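Local coordinates for beta-agarase B (PDB 1O4Z), which cleaves the beta-1,4-linkages of agarose at random along the polysaccharide, retaining the anomeric configuration, as a homodimeric glycoside hydrolase of family 16, at residues B[43-48]-B[327-332]; B[97-102]-B[124-129]; B[112-117]-B[288-293]; B[172-177]-B[194-199]. All coordinates share one frame; numbering follows the deposited sequence.

Contact 1: residues B[43-48]-B[327-332]. With NA (sodium ion), chain I.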
loop_
_atom_site.group_PDB
_atom_site.type_symbol
_atom_site.label_atom_id
_atom_site.label_comp_id
_atom_site.label_asym_id
_atom_site.label_seq_id
_atom_site.Cartn_x
_atom_site.Cartn_y
_atom_site.Cartn_z
ATOM N N VAL B 43 11.626 15.937 32.478
ATOM C CA VAL B 43 11.844 16.225 31.016
ATOM C C VAL B 43 10.504 16.267 30.287
ATOM O O VAL B 43 9.665 15.410 30.514
ATOM C CB VAL B 43 12.708 15.138 30.344
ATOM C CG1 VAL B 43 13.258 15.642 29.014
ATOM C CG2 VAL B 43 13.840 14.689 31.278
ATOM N N ASP B 44 10.332 17.233 29.389
ATOM C CA ASP B 44 9.041 17.461 28.712
ATOM C C ASP B 44 8.717 16.411 27.650
ATOM O O ASP B 44 9.575 16.053 26.846
ATOM C CB ASP B 44 9.007 18.848 28.063
ATOM C CG ASP B 44 7.608 19.269 27.674
ATOM O OD1 ASP B 44 6.751 19.369 28.578
ATOM O OD2 ASP B 44 7.271 19.511 26.497
ATOM N N TRP B 45 7.471 15.946 27.652
ATOM C CA TRP B 45 7.028 14.909 26.729
ATOM C C TRP B 45 7.336 15.246 25.264
ATOM O O TRP B 45 7.672 14.363 24.496
ATOM C CB TRP B 45 5.539 14.546 26.942
ATOM C CG TRP B 45 4.551 15.596 26.528
ATOM C CD1 TRP B 45 4.601 16.928 26.817
ATOM C CD2 TRP B 45 3.359 15.406 25.748
ATOM N NE1 TRP B 45 3.520 17.573 26.270
ATOM C CE2 TRP B 45 2.745 16.668 25.601
ATOM C CE3 TRP B 45 2.741 14.295 25.164
ATOM C CZ2 TRP B 45 1.542 16.850 24.898
ATOM C CZ3 TRP B 45 1.542 14.474 24.473
ATOM C CH2 TRP B 45 0.962 15.744 24.340
ATOM N N LYS B 46 7.253 16.518 24.885
ATOM C CA LYS B 46 7.570 16.927 23.499
ATOM C C LYS B 46 9.075 17.092 23.199
ATOM O O LYS B 46 9.458 17.227 22.037
ATOM C CB LYS B 46 6.855 18.234 23.146
ATOM C CG LYS B 46 5.326 18.162 23.117
ATOM C CD LYS B 46 4.731 19.314 22.269
ATOM C CE LYS B 46 3.522 19.958 22.937
ATOM N NZ LYS B 46 3.009 21.165 22.185
ATOM N N ASP B 47 9.921 17.122 24.232
ATOM C CA ASP B 47 11.373 17.217 24.039
ATOM C C ASP B 47 12.058 15.843 23.932
ATOM O O ASP B 47 13.225 15.774 23.540
ATOM C CB ASP B 47 12.037 18.002 25.176
ATOM C CG ASP B 47 11.532 19.440 25.292
ATOM O OD1 ASP B 47 10.973 20.067 24.361
ATOM O OD2 ASP B 47 11.700 20.017 26.392
ATOM N N ILE B 48 11.356 14.760 24.274
ATOM C CA ILE B 48 11.951 13.428 24.205
ATOM C C ILE B 48 12.121 13.070 22.728
ATOM O O ILE B 48 11.171 13.125 21.967
ATOM C CB ILE B 48 11.086 12.372 24.931
ATOM C CG1 ILE B 48 10.917 12.740 26.403
ATOM C CG2 ILE B 48 11.735 10.999 24.831
ATOM C CD1 ILE B 48 9.808 12.000 27.102
ATOM N N VAL B 327 -2.400 6.040 31.770
ATOM C CA VAL B 327 -1.655 6.524 30.621
ATOM C C VAL B 327 -1.327 7.984 30.870
ATOM O O VAL B 327 -2.216 8.833 30.905
ATOM C CB VAL B 327 -2.459 6.393 29.299
ATOM C CG1 VAL B 327 -1.682 7.032 28.133
ATOM C CG2 VAL B 327 -2.784 4.901 29.003
ATOM N N ASP B 328 -0.045 8.273 31.058
ATOM C CA ASP B 328 0.418 9.638 31.295
ATOM C C ASP B 328 0.262 10.476 30.022
ATOM O O ASP B 328 -0.196 11.606 30.075
ATOM C CB ASP B 328 1.873 9.602 31.767
ATOM C CG ASP B 328 2.440 10.979 32.113
ATOM O OD1 ASP B 328 1.681 11.956 32.303
ATOM O OD2 ASP B 328 3.666 11.162 32.220
ATOM N N TRP B 329 0.669 9.922 28.884
ATOM C CA TRP B 329 0.504 10.612 27.622
ATOM C C TRP B 329 0.565 9.695 26.431
ATOM O O TRP B 329 1.082 8.577 26.513
ATOM C CB TRP B 329 1.531 11.750 27.458
ATOM C CG TRP B 329 2.986 11.474 27.819
ATOM C CD1 TRP B 329 3.649 11.905 28.940
ATOM C CD2 TRP B 329 3.974 10.811 27.013
ATOM N NE1 TRP B 329 4.966 11.517 28.896
ATOM C CE2 TRP B 329 5.194 10.848 27.724
ATOM C CE3 TRP B 329 3.947 10.172 25.776
ATOM C CZ2 TRP B 329 6.356 10.265 27.240
ATOM C CZ3 TRP B 329 5.096 9.601 25.295
ATOM C CH2 TRP B 329 6.282 9.652 26.016
ATOM N N ILE B 330 0.021 10.181 25.324
ATOM C CA ILE B 330 0.167 9.538 24.027
ATOM C C ILE B 330 0.541 10.619 23.028
ATOM O O ILE B 330 -0.154 11.624 22.915
ATOM C CB ILE B 330 -1.115 8.809 23.601
ATOM C CG1 ILE B 330 -0.878 8.065 22.283
ATOM C CG2 ILE B 330 -2.308 9.761 23.474
ATOM C CD1 ILE B 330 -1.826 6.903 22.082
ATOM N N ARG B 331 1.661 10.422 22.335
ATOM C CA ARG B 331 2.174 11.409 21.406
ATOM C C ARG B 331 2.344 10.797 20.021
ATOM O O ARG B 331 2.717 9.625 19.887
ATOM C CB ARG B 331 3.477 12.014 21.947
ATOM C CG ARG B 331 4.582 11.005 22.216
ATOM C CD ARG B 331 5.828 11.621 22.805
ATOM N NE ARG B 331 6.978 10.718 22.687
ATOM C CZ ARG B 331 8.227 11.099 22.422
ATOM N NH1 ARG B 331 8.529 12.383 22.217
ATOM N NH2 ARG B 331 9.190 10.193 22.356
ATOM N N ILE B 332 2.040 11.599 19.002
ATOM C CA ILE B 332 1.943 11.154 17.614
ATOM C C ILE B 332 2.760 12.124 16.752
ATOM O O ILE B 332 2.587 13.343 16.823
ATOM C CB ILE B 332 0.451 11.131 17.168
ATOM C CG1 ILE B 332 -0.340 10.068 17.939
ATOM C CG2 ILE B 332 0.306 10.879 15.682
ATOM C CD1 ILE B 332 -1.418 10.654 18.799
HETATM NA NA NA I . 0.072 13.457 31.495
#

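Contact 2: residues B[97-102]-B[124-129]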
loop_
_atom_site.group_PDB
_atom_site.type_symbol
_atom_site.label_atom_id
_atom_site.label_comp_id
_atom_site.label_asym_id
_atom_site.label_seq_id
_atom_site.Cartn_x
_atom_site.Cartn_y
_atom_site.Cartn_z
ATOM N N PRO B 97 -15.180 -8.026 24.404
ATOM C CA PRO B 97 -15.153 -9.487 24.391
ATOM C C PRO B 97 -15.297 -10.100 25.775
ATOM O O PRO B 97 -15.265 -9.373 26.758
ATOM C CB PRO B 97 -13.744 -9.785 23.865
ATOM C CG PRO B 97 -12.926 -8.695 24.436
ATOM C CD PRO B 97 -13.815 -7.467 24.456
ATOM N N GLY B 98 -15.414 -11.430 25.812
ATOM C CA GLY B 98 -15.285 -12.218 27.023
ATOM C C GLY B 98 -16.254 -11.727 28.072
ATOM O O GLY B 98 -17.433 -11.522 27.792
ATOM N N LEU B 99 -15.728 -11.486 29.264
ATOM C CA LEU B 99 -16.517 -10.923 30.353
ATOM C C LEU B 99 -16.555 -9.378 30.318
ATOM O O LEU B 99 -17.160 -8.747 31.185
ATOM C CB LEU B 99 -15.978 -11.407 31.708
ATOM C CG LEU B 99 -16.060 -12.913 31.997
ATOM C CD1 LEU B 99 -15.287 -13.273 33.281
ATOM C CD2 LEU B 99 -17.522 -13.406 32.095
ATOM N N THR B 100 -15.930 -8.776 29.307
ATOM C CA THR B 100 -15.900 -7.326 29.191
ATOM C C THR B 100 -17.286 -6.726 28.960
ATOM O O THR B 100 -18.048 -7.200 28.118
ATOM C CB THR B 100 -14.986 -6.895 28.034
ATOM O OG1 THR B 100 -13.703 -7.510 28.174
ATOM C CG2 THR B 100 -14.700 -5.418 28.093
ATOM N N GLU B 101 -17.590 -5.671 29.705
ATOM C CA GLU B 101 -18.707 -4.787 29.380
ATOM C C GLU B 101 -18.228 -3.339 29.513
ATOM O O GLU B 101 -18.225 -2.761 30.603
ATOM C CB GLU B 101 -19.917 -5.049 30.280
ATOM C CG GLU B 101 -21.196 -4.457 29.699
ATOM C CD GLU B 101 -22.453 -5.034 30.304
ATOM O OE1 GLU B 101 -22.968 -6.065 29.789
ATOM O OE2 GLU B 101 -22.911 -4.442 31.305
ATOM N N TRP B 102 -17.793 -2.766 28.400
ATOM C CA TRP B 102 -17.234 -1.424 28.418
ATOM C C TRP B 102 -18.292 -0.415 28.849
ATOM O O TRP B 102 -19.477 -0.565 28.568
ATOM C CB TRP B 102 -16.673 -1.023 27.056
ATOM C CG TRP B 102 -15.395 -1.697 26.701
ATOM C CD1 TRP B 102 -14.315 -1.885 27.511
ATOM C CD2 TRP B 102 -15.054 -2.270 25.439
ATOM N NE1 TRP B 102 -13.319 -2.535 26.822
ATOM C CE2 TRP B 102 -13.747 -2.785 25.548
ATOM C CE3 TRP B 102 -15.708 -2.380 24.211
ATOM C CZ2 TRP B 102 -13.090 -3.411 24.482
ATOM C CZ3 TRP B 102 -15.061 -3.025 23.153
ATOM C CH2 TRP B 102 -13.766 -3.525 23.300
ATOM N N SER B 124 -23.794 -10.059 38.212
ATOM C CA SER B 124 -23.178 -10.673 37.021
ATOM C C SER B 124 -21.719 -11.116 37.267
ATOM O O SER B 124 -21.077 -10.678 38.204
ATOM C CB SER B 124 -23.258 -9.668 35.846
ATOM O OG SER B 124 -22.568 -10.099 34.691
ATOM N N ASP B 125 -21.206 -11.976 36.403
ATOM C CA ASP B 125 -19.776 -12.280 36.373
ATOM C C ASP B 125 -18.993 -11.278 35.525
ATOM O O ASP B 125 -17.754 -11.265 35.560
ATOM C CB ASP B 125 -19.543 -13.691 35.837
ATOM C CG ASP B 125 -20.094 -14.764 36.764
ATOM O OD1 ASP B 125 -20.195 -14.509 37.991
ATOM O OD2 ASP B 125 -20.462 -15.894 36.355
ATOM N N LYS B 126 -19.706 -10.448 34.772
ATOM C CA LYS B 126 -19.071 -9.578 33.791
ATOM C C LYS B 126 -18.383 -8.444 34.520
ATOM O O LYS B 126 -18.664 -8.183 35.683
ATOM C CB LYS B 126 -20.072 -9.045 32.766
ATOM C CG LYS B 126 -20.501 -10.063 31.699
ATOM C CD LYS B 126 -21.442 -9.438 30.662
ATOM C CE LYS B 126 -21.209 -9.935 29.225
ATOM N NZ LYS B 126 -22.033 -11.142 28.872
ATOM N N ILE B 127 -17.440 -7.806 33.846
ATOM C CA ILE B 127 -16.652 -6.751 34.459
ATOM C C ILE B 127 -16.809 -5.468 33.676
ATOM O O ILE B 127 -16.473 -5.423 32.505
ATOM C CB ILE B 127 -15.172 -7.162 34.487
ATOM C CG1 ILE B 127 -15.024 -8.582 35.057
ATOM C CG2 ILE B 127 -14.364 -6.121 35.274
ATOM C CD1 ILE B 127 -13.604 -9.061 35.147
ATOM N N ASN B 128 -17.324 -4.429 34.324
ATOM C CA ASN B 128 -17.348 -3.089 33.732
ATOM C C ASN B 128 -15.953 -2.478 33.703
ATOM O O ASN B 128 -15.215 -2.529 34.696
ATOM C CB ASN B 128 -18.308 -2.156 34.469
ATOM C CG ASN B 128 -19.757 -2.621 34.402
ATOM O OD1 ASN B 128 -20.437 -2.683 35.422
ATOM N ND2 ASN B 128 -20.226 -2.967 33.207
ATOM N N MET B 129 -15.599 -1.902 32.557
ATOM C CA MET B 129 -14.245 -1.398 32.334
ATOM C C MET B 129 -14.241 -0.332 31.249
ATOM O O MET B 129 -15.233 -0.144 30.539
ATOM C CB MET B 129 -13.230 -2.500 32.083
ATOM C CG MET B 129 -13.389 -3.260 30.820
ATOM S SD MET B 129 -12.090 -4.473 30.807
ATOM C CE MET B 129 -12.732 -5.661 31.819
#

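Contact 3: residues B[112-117]-B[288-293]. With NA (sodium ion), chain I.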
loop_
_atom_site.group_PDB
_atom_site.type_symbol
_atom_site.label_atom_id
_atom_site.label_comp_id
_atom_site.label_asym_id
_atom_site.label_seq_id
_atom_site.Cartn_x
_atom_site.Cartn_y
_atom_site.Cartn_z
ATOM N N GLY B 112 -3.030 14.403 35.916
ATOM C CA GLY B 112 -2.135 14.331 34.779
ATOM C C GLY B 112 -2.182 13.039 33.986
ATOM O O GLY B 112 -1.310 12.823 33.147
ATOM N N GLU B 113 -3.182 12.190 34.228
ATOM C CA GLU B 113 -3.257 10.870 33.608
ATOM C C GLU B 113 -4.653 10.559 33.115
ATOM O O GLU B 113 -5.653 10.896 33.784
ATOM C CB GLU B 113 -2.913 9.779 34.644
ATOM C CG GLU B 113 -1.447 9.642 35.021
ATOM C CD GLU B 113 -1.205 8.680 36.193
ATOM O OE1 GLU B 113 -1.828 7.589 36.274
ATOM O OE2 GLU B 113 -0.354 9.009 37.042
ATOM N N LEU B 114 -4.723 9.892 31.966
ATOM C CA LEU B 114 -5.896 9.131 31.590
ATOM C C LEU B 114 -5.903 7.888 32.481
ATOM O O LEU B 114 -4.908 7.181 32.566
ATOM C CB LEU B 114 -5.855 8.759 30.097
ATOM C CG LEU B 114 -6.875 7.723 29.594
ATOM C CD1 LEU B 114 -8.293 8.307 29.587
ATOM C CD2 LEU B 114 -6.515 7.219 28.210
ATOM N N LYS B 115 -7.015 7.655 33.170
ATOM C CA LYS B 115 -7.165 6.501 34.055
ATOM C C LYS B 115 -8.444 5.755 33.750
ATOM O O LYS B 115 -9.443 6.327 33.363
ATOM C CB LYS B 115 -7.170 6.913 35.526
ATOM C CG LYS B 115 -5.824 7.338 36.097
ATOM C CD LYS B 115 -5.998 7.807 37.559
ATOM C CE LYS B 115 -4.935 8.808 38.011
ATOM N NZ LYS B 115 -4.155 8.303 39.171
ATOM N N MET B 116 -8.418 4.466 34.029
ATOM C CA MET B 116 -9.400 3.520 33.519
ATOM C C MET B 116 -9.436 2.380 34.521
ATOM O O MET B 116 -8.397 1.799 34.796
ATOM C CB MET B 116 -8.851 2.983 32.198
ATOM C CG MET B 116 -9.794 2.789 31.112
ATOM S SD MET B 116 -8.819 2.506 29.595
ATOM C CE MET B 116 -8.712 4.184 29.016
ATOM N N TRP B 117 -10.595 2.030 35.064
ATOM C CA TRP B 117 -10.623 0.953 36.067
ATOM C C TRP B 117 -11.725 -0.078 35.860
ATOM O O TRP B 117 -12.639 0.137 35.072
ATOM C CB TRP B 117 -10.588 1.543 37.485
ATOM C CG TRP B 117 -11.892 1.941 38.135
ATOM C CD1 TRP B 117 -12.489 1.325 39.193
ATOM C CD2 TRP B 117 -12.702 3.081 37.829
ATOM N NE1 TRP B 117 -13.634 1.993 39.554
ATOM C CE2 TRP B 117 -13.794 3.074 38.729
ATOM C CE3 TRP B 117 -12.625 4.105 36.879
ATOM C CZ2 TRP B 117 -14.802 4.029 38.698
ATOM C CZ3 TRP B 117 -13.622 5.066 36.848
ATOM C CH2 TRP B 117 -14.702 5.019 37.758
ATOM N N ILE B 288 -7.317 5.287 17.117
ATOM C CA ILE B 288 -6.520 4.980 18.294
ATOM C C ILE B 288 -7.467 4.557 19.400
ATOM O O ILE B 288 -8.426 5.261 19.700
ATOM C CB ILE B 288 -5.715 6.219 18.791
ATOM C CG1 ILE B 288 -4.838 6.786 17.664
ATOM C CG2 ILE B 288 -4.866 5.814 20.016
ATOM C CD1 ILE B 288 -4.035 8.031 18.055
ATOM N N ILE B 289 -7.186 3.422 20.015
ATOM C CA ILE B 289 -8.011 2.890 21.093
ATOM C C ILE B 289 -7.145 2.588 22.305
ATOM O O ILE B 289 -6.075 2.003 22.190
ATOM C CB ILE B 289 -8.750 1.615 20.637
ATOM C CG1 ILE B 289 -9.652 1.927 19.445
ATOM C CG2 ILE B 289 -9.590 1.043 21.790
ATOM C CD1 ILE B 289 -10.014 0.733 18.629
ATOM N N ILE B 290 -7.605 3.021 23.470
ATOM C CA ILE B 290 -6.955 2.688 24.719
ATOM C C ILE B 290 -8.027 2.086 25.610
ATOM O O ILE B 290 -9.060 2.709 25.847
ATOM C CB ILE B 290 -6.325 3.938 25.372
ATOM C CG1 ILE B 290 -5.326 4.620 24.447
ATOM C CG2 ILE B 290 -5.625 3.585 26.672
ATOM C CD1 ILE B 290 -4.958 6.070 24.909
ATOM N N ASN B 291 -7.794 0.866 26.076
ATOM C CA ASN B 291 -8.763 0.181 26.910
ATOM C C ASN B 291 -8.136 -0.866 27.829
ATOM O O ASN B 291 -6.926 -1.058 27.850
ATOM C CB ASN B 291 -9.877 -0.460 26.047
ATOM C CG ASN B 291 -9.428 -1.731 25.314
ATOM O OD1 ASN B 291 -8.492 -2.419 25.720
ATOM N ND2 ASN B 291 -10.117 -2.045 24.238
ATOM N N THR B 292 -8.982 -1.519 28.613
ATOM C CA THR B 292 -8.624 -2.789 29.219
ATOM C C THR B 292 -9.663 -3.781 28.740
ATOM O O THR B 292 -10.738 -3.380 28.300
ATOM C CB THR B 292 -8.547 -2.718 30.779
ATOM O OG1 THR B 292 -9.838 -2.444 31.350
ATOM C CG2 THR B 292 -7.653 -1.563 31.239
ATOM N N GLU B 293 -9.317 -5.067 28.781
ATOM C CA GLU B 293 -10.188 -6.119 28.268
ATOM C C GLU B 293 -10.035 -7.428 29.039
ATOM O O GLU B 293 -8.931 -7.843 29.371
ATOM C CB GLU B 293 -9.876 -6.398 26.793
ATOM C CG GLU B 293 -10.334 -5.334 25.823
ATOM C CD GLU B 293 -9.833 -5.592 24.414
ATOM O OE1 GLU B 293 -9.408 -6.738 24.142
ATOM O OE2 GLU B 293 -9.858 -4.646 23.584
HETATM NA NA NA I . 0.072 13.457 31.495
#

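Contact 4: residues B[172-177]-B[194-199]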
loop_
_atom_site.group_PDB
_atom_site.type_symbol
_atom_site.label_atom_id
_atom_site.label_comp_id
_atom_site.label_asym_id
_atom_site.label_seq_id
_atom_site.Cartn_x
_atom_site.Cartn_y
_atom_site.Cartn_z
ATOM N N ILE B 172 0.102 -1.802 19.777
ATOM C CA ILE B 172 1.309 -1.152 20.275
ATOM C C ILE B 172 1.666 -1.738 21.643
ATOM O O ILE B 172 2.829 -2.023 21.922
ATOM C CB ILE B 172 1.095 0.385 20.357
ATOM C CG1 ILE B 172 0.670 0.928 18.988
ATOM C CG2 ILE B 172 2.360 1.114 20.790
ATOM C CD1 ILE B 172 0.067 2.314 19.025
ATOM N N LEU B 173 0.648 -1.900 22.486
ATOM C CA LEU B 173 0.781 -2.503 23.811
ATOM C C LEU B 173 -0.419 -3.396 24.108
ATOM O O LEU B 173 -1.565 -2.916 24.151
ATOM C CB LEU B 173 0.848 -1.426 24.884
ATOM C CG LEU B 173 0.666 -1.862 26.348
ATOM C CD1 LEU B 173 1.901 -2.632 26.799
ATOM C CD2 LEU B 173 0.449 -0.650 27.230
ATOM N N GLU B 174 -0.155 -4.681 24.325
ATOM C CA GLU B 174 -1.157 -5.600 24.858
ATOM C C GLU B 174 -0.449 -6.431 25.916
ATOM O O GLU B 174 0.445 -7.199 25.592
ATOM C CB GLU B 174 -1.748 -6.485 23.746
ATOM C CG GLU B 174 -2.639 -7.626 24.241
ATOM C CD GLU B 174 -3.410 -8.327 23.131
ATOM O OE1 GLU B 174 -2.785 -8.774 22.135
ATOM O OE2 GLU B 174 -4.654 -8.454 23.262
ATOM N N ALA B 175 -0.811 -6.245 27.180
ATOM C CA ALA B 175 -0.040 -6.821 28.286
ATOM C C ALA B 175 -0.933 -7.216 29.434
ATOM O O ALA B 175 -1.841 -6.481 29.799
ATOM C CB ALA B 175 1.008 -5.834 28.767
ATOM N N TYR B 176 -0.645 -8.374 30.015
ATOM C CA TYR B 176 -1.404 -8.927 31.131
ATOM C C TYR B 176 -0.458 -8.933 32.321
ATOM O O TYR B 176 0.372 -9.817 32.442
ATOM C CB TYR B 176 -1.891 -10.341 30.778
ATOM C CG TYR B 176 -2.486 -10.470 29.378
ATOM C CD1 TYR B 176 -1.659 -10.708 28.265
ATOM C CD2 TYR B 176 -3.866 -10.365 29.164
ATOM C CE1 TYR B 176 -2.181 -10.829 26.984
ATOM C CE2 TYR B 176 -4.405 -10.503 27.868
ATOM C CZ TYR B 176 -3.549 -10.736 26.777
ATOM O OH TYR B 176 -4.054 -10.863 25.489
ATOM N N GLY B 177 -0.576 -7.932 33.187
ATOM C CA GLY B 177 0.520 -7.579 34.075
ATOM C C GLY B 177 0.564 -8.126 35.488
ATOM O O GLY B 177 1.507 -7.802 36.217
ATOM N N LYS B 194 5.938 -10.041 30.051
ATOM C CA LYS B 194 5.771 -10.053 28.602
ATOM C C LYS B 194 4.878 -8.910 28.103
ATOM O O LYS B 194 3.855 -8.576 28.708
ATOM C CB LYS B 194 5.178 -11.379 28.140
ATOM C CG LYS B 194 6.131 -12.554 28.118
ATOM C CD LYS B 194 5.356 -13.851 27.814
ATOM C CE LYS B 194 6.267 -15.060 27.668
ATOM N NZ LYS B 194 7.078 -15.351 28.866
ATOM N N VAL B 195 5.278 -8.325 26.982
ATOM C CA VAL B 195 4.483 -7.342 26.264
ATOM C C VAL B 195 4.197 -7.931 24.890
ATOM O O VAL B 195 5.123 -8.253 24.133
ATOM C CB VAL B 195 5.246 -5.994 26.124
ATOM C CG1 VAL B 195 4.515 -5.033 25.217
ATOM C CG2 VAL B 195 5.434 -5.345 27.506
ATOM N N HIS B 196 2.919 -8.109 24.580
ATOM C CA HIS B 196 2.519 -8.573 23.263
ATOM C C HIS B 196 2.493 -7.393 22.285
ATOM O O HIS B 196 1.802 -6.417 22.503
ATOM C CB HIS B 196 1.170 -9.260 23.319
ATOM C CG HIS B 196 0.785 -9.970 22.064
ATOM N ND1 HIS B 196 -0.454 -9.809 21.483
ATOM C CD2 HIS B 196 1.451 -10.867 21.295
ATOM C CE1 HIS B 196 -0.534 -10.579 20.410
ATOM N NE2 HIS B 196 0.610 -11.226 20.272
ATOM N N ILE B 197 3.298 -7.499 21.238
ATOM C CA ILE B 197 3.423 -6.481 20.223
ATOM C C ILE B 197 3.168 -7.161 18.894
ATOM O O ILE B 197 3.859 -8.102 18.517
ATOM C CB ILE B 197 4.799 -5.798 20.244
ATOM C CG1 ILE B 197 5.943 -6.816 20.383
ATOM C CG2 ILE B 197 4.824 -4.751 21.367
ATOM C CD1 ILE B 197 7.318 -6.207 20.176
ATOM N N SER B 198 2.127 -6.710 18.215
ATOM C CA SER B 198 1.571 -7.485 17.123
ATOM C C SER B 198 0.703 -6.638 16.205
ATOM O O SER B 198 0.624 -5.416 16.341
ATOM C CB SER B 198 0.775 -8.683 17.672
ATOM O OG SER B 198 0.634 -9.681 16.684
ATOM N N HIS B 199 0.104 -7.317 15.237
ATOM C CA HIS B 199 -0.821 -6.709 14.294
ATOM C C HIS B 199 -1.761 -7.828 13.822
ATOM O O HIS B 199 -1.375 -8.997 13.834
ATOM C CB HIS B 199 -0.026 -6.043 13.144
ATOM C CG HIS B 199 0.264 -6.965 11.999
ATOM N ND1 HIS B 199 0.921 -8.158 12.151
ATOM C CD2 HIS B 199 -0.050 -6.881 10.689
ATOM C CE1 HIS B 199 0.985 -8.780 10.986
ATOM N NE2 HIS B 199 0.412 -8.020 10.082
HETATM O O HOH W 1 1.616 -10.012 29.244
#

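Contact 1: residues B[43-48]-B[327-332]
Trp-45 sets its CB over the face of the Trp-329 indole, a CH-pi contact 3.7 Å from the centroid of the five-membered ring. Each tryptophan holds CG between its own backbone N and carbonyl carbon (chi1 70° in Trp-45), and this sends the two indoles past each other in opposite directions, the edge of Trp-45 toward the face of Trp-329 with planes 50° apart. The benzene part of Trp-45 then carries on to the strand, CE3 lying 3.6 Å from Trp-329 CB. Arg-331 reaches back along an extended chain until NH1 donates to Ile-48 O (2.8 Å) in a nearly straight bond within the guanidinium plane; a salt bridge from NE to Glu-145 helps fix that plane. Ile-48 closes the patch, placing CG2 3.6 Å from Arg-331 NH2 and CD1 3.9 Å from Trp-329 CZ2. The arrangement illustrates an N-terminal segment packed on a strand of the GH16 beta-sandwich, here beside a classic beta bulge at Asp-328 and Trp-329, where Asp-328 binds the sodium ion.

Contact 2: residues B[97-102]-B[124-129]
Thr-100 to Trp-102 pair in parallel with Ile-127 to Met-129, a short exception in the largely antiparallel beta-sandwich of GH16 enzymes. A type II' turn from Pro-97 to Thr-100, with Gly-98 at positive phi, leads into it. Leu-99, just before the strand, gives the first bond by accepting Ile-127 N at its O (2.8 Å), while its CD1 rests against the Asp-125 carbonyl. Thr-100 turns CG2 between two partners: it lies over one face of the Trp-102 ring and 3.7 Å from Met-129 CG; its hydroxyl is bonded to Asp-294 N. Glu-101 continues the backbone bonding, N to Ile-127 O at 3.0 Å. Its own O is shared: Asn-128 ND2 donates to it at 3.3 Å along a line of 178°, within the amide plane, and Met-129 N adds a weak bond. Asn-128 can do this because CG stands beside its backbone N (chi1 -63°), bringing the amide alongside Glu-101 CB. A leucine in place of Asn-128 would probably leave Glu-101 O with little more than that weak backbone bond. The carboxylate of Glu-101 pairs with Lys-121. At Trp-102, NE1 donates to Thr-292 O, and the ring presents its edge to Met-129 O, with CD1 3.7 Å from Met-129 CG.

Contact 3: residues B[112-117]-B[288-293]
Met-116 meets a flat group of the other strand, the peptide joining Ile-290 to Asn-291: its CE lies 3.5 Å from Ile-290 O and its SD 3.6 Å from Asn-291 CA. This is face-to-face packing in a beta-sandwich: strands 113-117 and 288-293 share no hydrogen bond, and their axes approach to 7.7 Å at an angle of 26°. The amide of Asn-291 leaves the interface for the far side of its strand, where ND2 donates to the anti lone pair of Glu-293 OE2 at 2.7 Å, the oxygen lying 19° out of the Asn-291 amide plane; the bond helps orient a substrate-binding carboxylate. Trp-117 likewise turns away, its ring nearly perpendicular to that of Tyr-108. Met-116 fills the space with a chain bent at chi3, its first torsion lying off the staggered positions (chi1 -140°), and CE also touches Ile-290 CG2. Leu-114, with CG anti to the backbone N, completes the layer by pressing CD2 against Ile-290 CD1 at 3.8 Å.

Contact 4: residues B[172-177]-B[194-199]
Glu-174 and His-196 lie side by side across an antiparallel hydrogen-bonded pair, and the glutamate can be traced outward atom by atom. Its CB passes His-196 O at 3.8 Å; CG, anti to the backbone N (chi1 171°), carries the extended chain alongside the imidazole; and CD brings the carboxylate up to the ring edge, the two planes 30° apart. At the tip OE1 accepts His-196 ND1 at 2.6 Å, on its anti side, with the N-H directed at 154° and the oxygen close to the imidazole plane. The other oxygen, OE2, has a weak hydrogen bond to a bound buffer molecule. The His-196 ring also stacks on Trp-218, so bond and stack together hold the imidazole. With alanine at Glu-174, His-196 ND1 would probably lose this acceptor and its ring become freer to turn, and the presumed proton donor would be gone. The backbones underneath are joined by Glu-174 N to His-196 O (3.2 Å) and His-196 N to Glu-174 O (2.8 Å); further on, one water accepts from Tyr-176 N and donates to Lys-194 O. On another side of the pair, Leu-173 CD1 packs on Val-195 CG1 at 3.9 Å. The classic beta bulge at Ile-172 and Leu-173 falls within the catalytic motif of GH16 enzymes, which runs from the probable nucleophile Glu-169 through Asp-171 to Glu-174.

The four contacts show how a beta-sandwich brings distant parts of one chain together, some at the substrate cleft and some far from it. Contacts 1 and 3 adjoin through strands 324-337 and 113-120: Val-327 N lies 2.9 Å from Leu-114 O, and both contribute to the sodium site, Asp-328 from one and Gly-112 from the other, completed by Asn-68. Contact 3 continues into contact 2, where Met-129 SD packs 3.1 Å from Thr-292 O. Contacts 1 and 2 lie on opposite sides of the chain's centre, their own centres about 31 Å apart. Contact 4 touches none of the others; its gap to contact 3 is crossed in the cleft, where the side chains of Glu-174 and substrate-binding Glu-293 come within about 5 Å.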